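Local coordinates for E2A dna-binding protein (PDB 2WB0), which binds single-stranded DNA and, by forming multimers, unwinds the template without ATP during strand-displacement replication of the adenovirus genome, at residues 42-46 against 71-76; 194-199 against 269-273. One frame throughout, in Å; residues are numbered along the deposited sequence.

Contact 1 (42-46 against 71-76); sequences LAAVC and MGRFLQ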
loop_
_atom_site.group_PDB
_atom_site.type_symbol
_atom_site.label_atom_id
_atom_site.label_comp_id
_atom_site.label_asym_id
_atom_site.label_seq_id
_atom_site.Cartn_x
_atom_site.Cartn_y
_atom_site.Cartn_z
ATOM N N LEU A 42 -5.694 18.958 -1.244
ATOM C CA LEU A 42 -6.456 18.039 -2.030
ATOM C C LEU A 42 -7.054 16.951 -1.106
ATOM O O LEU A 42 -8.198 16.491 -1.311
ATOM C CB LEU A 42 -5.582 17.437 -3.128
ATOM C CG LEU A 42 -4.937 18.497 -4.015
ATOM C CD1 LEU A 42 -4.082 17.866 -5.102
ATOM C CD2 LEU A 42 -6.098 19.309 -4.666
ATOM N N ALA A 43 -6.311 16.572 -0.086
ATOM C CA ALA A 43 -6.854 15.660 0.923
ATOM C C ALA A 43 -8.051 16.334 1.662
ATOM O O ALA A 43 -9.033 15.665 2.008
ATOM C CB ALA A 43 -5.757 15.293 1.917
ATOM N N ALA A 44 -7.960 17.649 1.880
ATOM C CA ALA A 44 -9.057 18.410 2.530
ATOM C C ALA A 44 -10.314 18.456 1.640
ATOM O O ALA A 44 -11.446 18.331 2.131
ATOM C CB ALA A 44 -8.587 19.785 2.936
ATOM N N VAL A 45 -10.127 18.547 0.325
ATOM C CA VAL A 45 -11.244 18.339 -0.585
ATOM C C VAL A 45 -11.914 16.954 -0.366
ATOM O O VAL A 45 -13.174 16.813 -0.170
ATOM C CB VAL A 45 -10.789 18.491 -2.055
ATOM C CG1 VAL A 45 -11.876 18.073 -3.004
ATOM C CG2 VAL A 45 -10.348 19.978 -2.323
ATOM N N CYS A 46 -11.069 15.924 -0.345
ATOM C CA CYS A 46 -11.602 14.590 -0.276
ATOM C C CYS A 46 -12.322 14.376 1.077
ATOM O O CYS A 46 -13.386 13.765 1.119
ATOM C CB CYS A 46 -10.433 13.616 -0.450
ATOM S SG CYS A 46 -9.752 13.637 -2.135
ATOM N N MET A 71 -6.587 9.172 -0.934
ATOM C CA MET A 71 -7.500 9.832 -1.846
ATOM C C MET A 71 -6.853 11.131 -2.408
ATOM O O MET A 71 -6.989 11.443 -3.601
ATOM C CB MET A 71 -8.760 10.236 -1.075
ATOM C CG MET A 71 -9.732 9.065 -0.879
ATOM S SD MET A 71 -11.317 9.596 -0.177
ATOM C CE MET A 71 -12.085 10.150 -1.624
ATOM N N GLY A 72 -6.192 11.865 -1.521
ATOM C CA GLY A 72 -5.471 13.088 -1.924
ATOM C C GLY A 72 -4.472 12.845 -3.042
ATOM O O GLY A 72 -4.404 13.603 -4.030
ATOM N N ARG A 73 -3.683 11.799 -2.919
ATOM C CA ARG A 73 -2.756 11.483 -3.972
ATOM C C ARG A 73 -3.450 11.104 -5.280
ATOM O O ARG A 73 -2.952 11.409 -6.388
ATOM C CB ARG A 73 -1.874 10.309 -3.521
ATOM C CG ARG A 73 -0.949 10.580 -2.274
ATOM C CD ARG A 73 0.039 9.377 -2.167
ATOM N NE ARG A 73 0.771 9.209 -0.866
ATOM C CZ ARG A 73 1.519 8.146 -0.511
ATOM N NH1 ARG A 73 1.578 7.012 -1.271
ATOM N NH2 ARG A 73 2.181 8.183 0.673
ATOM N N PHE A 74 -4.556 10.367 -5.178
ATOM C CA PHE A 74 -5.251 9.983 -6.402
ATOM C C PHE A 74 -5.882 11.198 -7.045
ATOM O O PHE A 74 -5.856 11.310 -8.243
ATOM C CB PHE A 74 -6.296 8.917 -6.102
ATOM C CG PHE A 74 -5.695 7.605 -5.777
ATOM C CD1 PHE A 74 -4.701 7.057 -6.599
ATOM C CD2 PHE A 74 -6.087 6.904 -4.599
ATOM C CE1 PHE A 74 -4.120 5.822 -6.333
ATOM C CE2 PHE A 74 -5.515 5.661 -4.339
ATOM C CZ PHE A 74 -4.563 5.106 -5.172
ATOM N N LEU A 75 -6.419 12.100 -6.245
ATOM C CA LEU A 75 -7.016 13.320 -6.766
ATOM C C LEU A 75 -5.928 14.154 -7.451
ATOM O O LEU A 75 -6.070 14.623 -8.584
ATOM C CB LEU A 75 -7.558 14.128 -5.604
ATOM C CG LEU A 75 -8.737 15.107 -5.843
ATOM C CD1 LEU A 75 -8.882 16.259 -4.880
ATOM C CD2 LEU A 75 -9.302 15.378 -7.303
ATOM N N GLN A 76 -4.823 14.303 -6.755
ATOM C CA GLN A 76 -3.630 14.871 -7.371
ATOM C C GLN A 76 -3.276 14.262 -8.708
ATOM O O GLN A 76 -2.979 14.980 -9.667
ATOM C CB GLN A 76 -2.428 14.786 -6.407
ATOM C CG GLN A 76 -1.264 15.739 -6.928
ATOM C CD GLN A 76 0.019 15.562 -6.198
ATOM O OE1 GLN A 76 0.634 16.530 -5.716
ATOM N NE2 GLN A 76 0.416 14.344 -6.067
#
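Leu75 pushes its CD1 methyl into the helix that carries Leu42, Val45 and Cys46. Leu75 CD1 sits 3.6 Å from the backbone oxygen Leu42 O. That oxygen already accepts the helix bond from Cys46 N, so the methyl packs beside a carbonyl that has its partner. Around Leu75 CD1 lie Leu42 CB, Val45 CG1 at 4.0 Å and Cys46 SG at 3.9 Å. Val45 and Leu75 meet at about a right angle. The reach of Leu75 follows from its first torsion: CG stands opposite the backbone N (chi1 -154°), and the branch extends across to 42-46. On one flank Leu42 CD1 rests on the aliphatic root of Gln76, 3.7 Å from Gln76 CB. On the other flank Cys46 SG lies 3.7 Å from Met71 CB. The thioether of Met71 bends back at its third torsion (82°), which brings Met71 CE to 4.0 Å from Cys46 CB.

Between these flanks the backbones come close. Ala43 CA and Gly72 CA are 4.1 Å apart, and the glycine has no side chain to hold them off. The short helix axes approach to 8.0 Å, with 110° between their directions.

Further out, other parts of the chain cover the same side chains. Val45 also touches Tyr22 and Val24, and Leu42 touches Leu79. Trp314 and Val310 of helix 300-315 pack on Leu75 and Met71. The contact is mostly buried, with apolar packing across it, and it joins helix 40-53 to helix 64-83. It is a steeply crossed helix pair meeting at a small-residue point, Ala43 against Gly72, within the all-alpha part of the adenovirus DNA-binding protein.

Contact 2 (194-199 against 269-273); sequences VAFKQI and HPALI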
loop_
_atom_site.group_PDB
_atom_site.type_symbol
_atom_site.label_atom_id
_atom_site.label_comp_id
_atom_site.label_asym_id
_atom_site.label_seq_id
_atom_site.Cartn_x
_atom_site.Cartn_y
_atom_site.Cartn_z
ATOM N N VAL A 194 -4.674 -16.544 1.886
ATOM C CA VAL A 194 -6.086 -16.099 2.065
ATOM C C VAL A 194 -6.249 -14.618 1.712
ATOM O O VAL A 194 -7.166 -14.258 0.994
ATOM C CB VAL A 194 -6.554 -16.362 3.492
ATOM C CG1 VAL A 194 -7.928 -15.688 3.716
ATOM C CG2 VAL A 194 -6.704 -17.853 3.730
ATOM N N ALA A 195 -5.349 -13.742 2.198
ATOM C CA ALA A 195 -5.453 -12.275 1.926
ATOM C C ALA A 195 -5.276 -11.885 0.446
ATOM O O ALA A 195 -5.906 -10.907 -0.072
ATOM C CB ALA A 195 -4.391 -11.526 2.788
ATOM N N PHE A 196 -4.392 -12.592 -0.247
ATOM C CA PHE A 196 -4.324 -12.391 -1.693
ATOM C C PHE A 196 -5.569 -12.905 -2.433
ATOM O O PHE A 196 -6.003 -12.295 -3.400
ATOM C CB PHE A 196 -3.042 -12.979 -2.303
ATOM C CG PHE A 196 -1.760 -12.137 -2.005
ATOM C CD1 PHE A 196 -1.364 -11.105 -2.840
ATOM C CD2 PHE A 196 -0.985 -12.436 -0.917
ATOM C CE1 PHE A 196 -0.213 -10.378 -2.606
ATOM C CE2 PHE A 196 0.200 -11.682 -0.636
ATOM C CZ PHE A 196 0.563 -10.642 -1.521
ATOM N N LYS A 197 -6.137 -14.016 -1.966
ATOM C CA LYS A 197 -7.384 -14.493 -2.592
ATOM C C LYS A 197 -8.494 -13.480 -2.373
ATOM O O LYS A 197 -9.377 -13.306 -3.235
ATOM C CB LYS A 197 -7.803 -15.848 -1.989
ATOM C CG LYS A 197 -6.997 -17.021 -2.633
ATOM C CD LYS A 197 -7.433 -18.384 -2.020
ATOM C CE LYS A 197 -7.009 -19.576 -2.888
ATOM N NZ LYS A 197 -6.924 -20.813 -2.053
ATOM N N GLN A 198 -8.477 -12.866 -1.185
ATOM C CA GLN A 198 -9.485 -11.873 -0.785
ATOM C C GLN A 198 -9.420 -10.674 -1.715
ATOM O O GLN A 198 -10.464 -10.236 -2.188
ATOM C CB GLN A 198 -9.271 -11.421 0.681
ATOM C CG GLN A 198 -10.438 -10.536 1.297
ATOM C CD GLN A 198 -10.520 -9.131 0.757
ATOM O OE1 GLN A 198 -11.622 -8.507 0.759
ATOM N NE2 GLN A 198 -9.347 -8.556 0.375
ATOM N N ILE A 199 -8.218 -10.153 -2.004
ATOM C CA ILE A 199 -8.177 -8.929 -2.829
ATOM C C ILE A 199 -8.592 -9.253 -4.276
ATOM O O ILE A 199 -9.331 -8.481 -4.913
ATOM C CB ILE A 199 -6.792 -8.170 -2.741
ATOM C CG1 ILE A 199 -6.939 -6.793 -3.427
ATOM C CG2 ILE A 199 -5.651 -8.972 -3.365
ATOM C CD1 ILE A 199 -8.027 -5.881 -2.723
ATOM N N HIS A 269 -12.759 -15.412 2.096
ATOM C CA HIS A 269 -11.339 -15.342 2.361
ATOM C C HIS A 269 -11.067 -14.341 3.489
ATOM O O HIS A 269 -10.663 -13.223 3.245
ATOM C CB HIS A 269 -10.633 -14.907 1.060
ATOM C CG HIS A 269 -11.057 -15.709 -0.120
ATOM N ND1 HIS A 269 -10.689 -17.042 -0.290
ATOM C CD2 HIS A 269 -11.839 -15.388 -1.171
ATOM C CE1 HIS A 269 -11.184 -17.471 -1.438
ATOM N NE2 HIS A 269 -11.894 -16.499 -1.981
ATOM N N PRO A 270 -11.236 -14.777 4.742
ATOM C CA PRO A 270 -11.286 -13.822 5.876
ATOM C C PRO A 270 -9.914 -13.372 6.335
ATOM O O PRO A 270 -9.584 -13.545 7.496
ATOM C CB PRO A 270 -11.977 -14.647 6.963
ATOM C CG PRO A 270 -11.500 -16.061 6.672
ATOM C CD PRO A 270 -11.514 -16.162 5.178
ATOM N N ALA A 271 -9.156 -12.692 5.462
ATOM C CA ALA A 271 -7.882 -12.040 5.866
ATOM C C ALA A 271 -7.653 -10.917 4.859
ATOM O O ALA A 271 -8.023 -11.057 3.681
ATOM C CB ALA A 271 -6.652 -13.021 5.842
ATOM N N LEU A 272 -7.149 -9.780 5.340
ATOM C CA LEU A 272 -6.849 -8.646 4.480
ATOM C C LEU A 272 -5.336 -8.432 4.377
ATOM O O LEU A 272 -4.615 -8.591 5.349
ATOM C CB LEU A 272 -7.430 -7.365 5.096
ATOM C CG LEU A 272 -8.857 -6.989 4.689
ATOM C CD1 LEU A 272 -9.759 -8.013 3.981
ATOM C CD2 LEU A 272 -9.515 -5.833 5.376
ATOM N N ILE A 273 -4.892 -8.000 3.198
ATOM C CA ILE A 273 -3.515 -7.498 3.051
ATOM C C ILE A 273 -3.565 -6.090 3.677
ATOM O O ILE A 273 -4.430 -5.274 3.339
ATOM C CB ILE A 273 -3.166 -7.327 1.534
ATOM C CG1 ILE A 273 -3.055 -8.703 0.868
ATOM C CG2 ILE A 273 -1.901 -6.341 1.353
ATOM C CD1 ILE A 273 -2.847 -8.687 -0.687
HETATM O O HOH W 1 -6.779 -8.459 0.911
#
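Ile273 turns its CG1 branch opposite its own carbonyl carbon (chi1 -69°) and extends it (chi2 174°), which lays CD1 over one face of the Phe196 ring. Ile273 CD1 is 3.7 Å from the centroid of the Phe196 ring, a CH-pi contact displaced toward the rim. Phe196 starts out away from the strand, but its first torsion (-74°) swings the ring back to meet the methyl. Ile199 CG2 touches Ile273 CD1 at 3.9 Å.

At the other end the roles are reversed. The His269 ring receives Lys197 CB over one face, 3.7 Å from its centroid. Lys197 NZ forms a salt bridge with Glu106. Val194 CG1 fills the bend at His269 and Pro270, where Pro270 is the centre of an inverse gamma turn. Val194 CG1 also meets Ala271 CB at 3.6 Å.

In the middle the helix lies close on the strand. Ala195 CA points its hydrogen at Ala271 O, 3.3 Å away, while Ala195 CB packs on Ile273 CG1. Gln198 places its amide carbon, CD, 3.5 Å from Leu272 CD1.

One water ties the two segments together. The water donates to Ala195 O at 2.8 Å. The same water accepts from Ile273 N at 3.0 Å, with a weak further bond from Gln198 NE2. Ile273 N is thus satisfied although its segment makes no direct polar bond to the helix. The chemistry is that of a helix packed across a strand of a small antiparallel sheet: apolar groups and two CH-pi contacts provide the fit. Between 194-199 and 269-273 the water is the polar link, and just outside them Gln198 OE1 bonds Ser266 OG directly.

How the contacts relate
Contact 1 and contact 2 follow one another along the chain and do not touch. Their centres are 27 Å apart, and their nearest atoms about 12 Å. Contact 1 pairs two helices of the all-alpha region and lies away from the metal sites. Contact 2 joins the two zinc-binding regions and is nearer the metal: the Phe196 side chain is about 12 Å from a bound zinc ion and about 9 Å from the side chain of the zinc ligand Cys111. Helix 300-315 bridges them. Its later part covers 71-76, while Ala300 and Pro301 at its start touch side chains of both segments of contact 2.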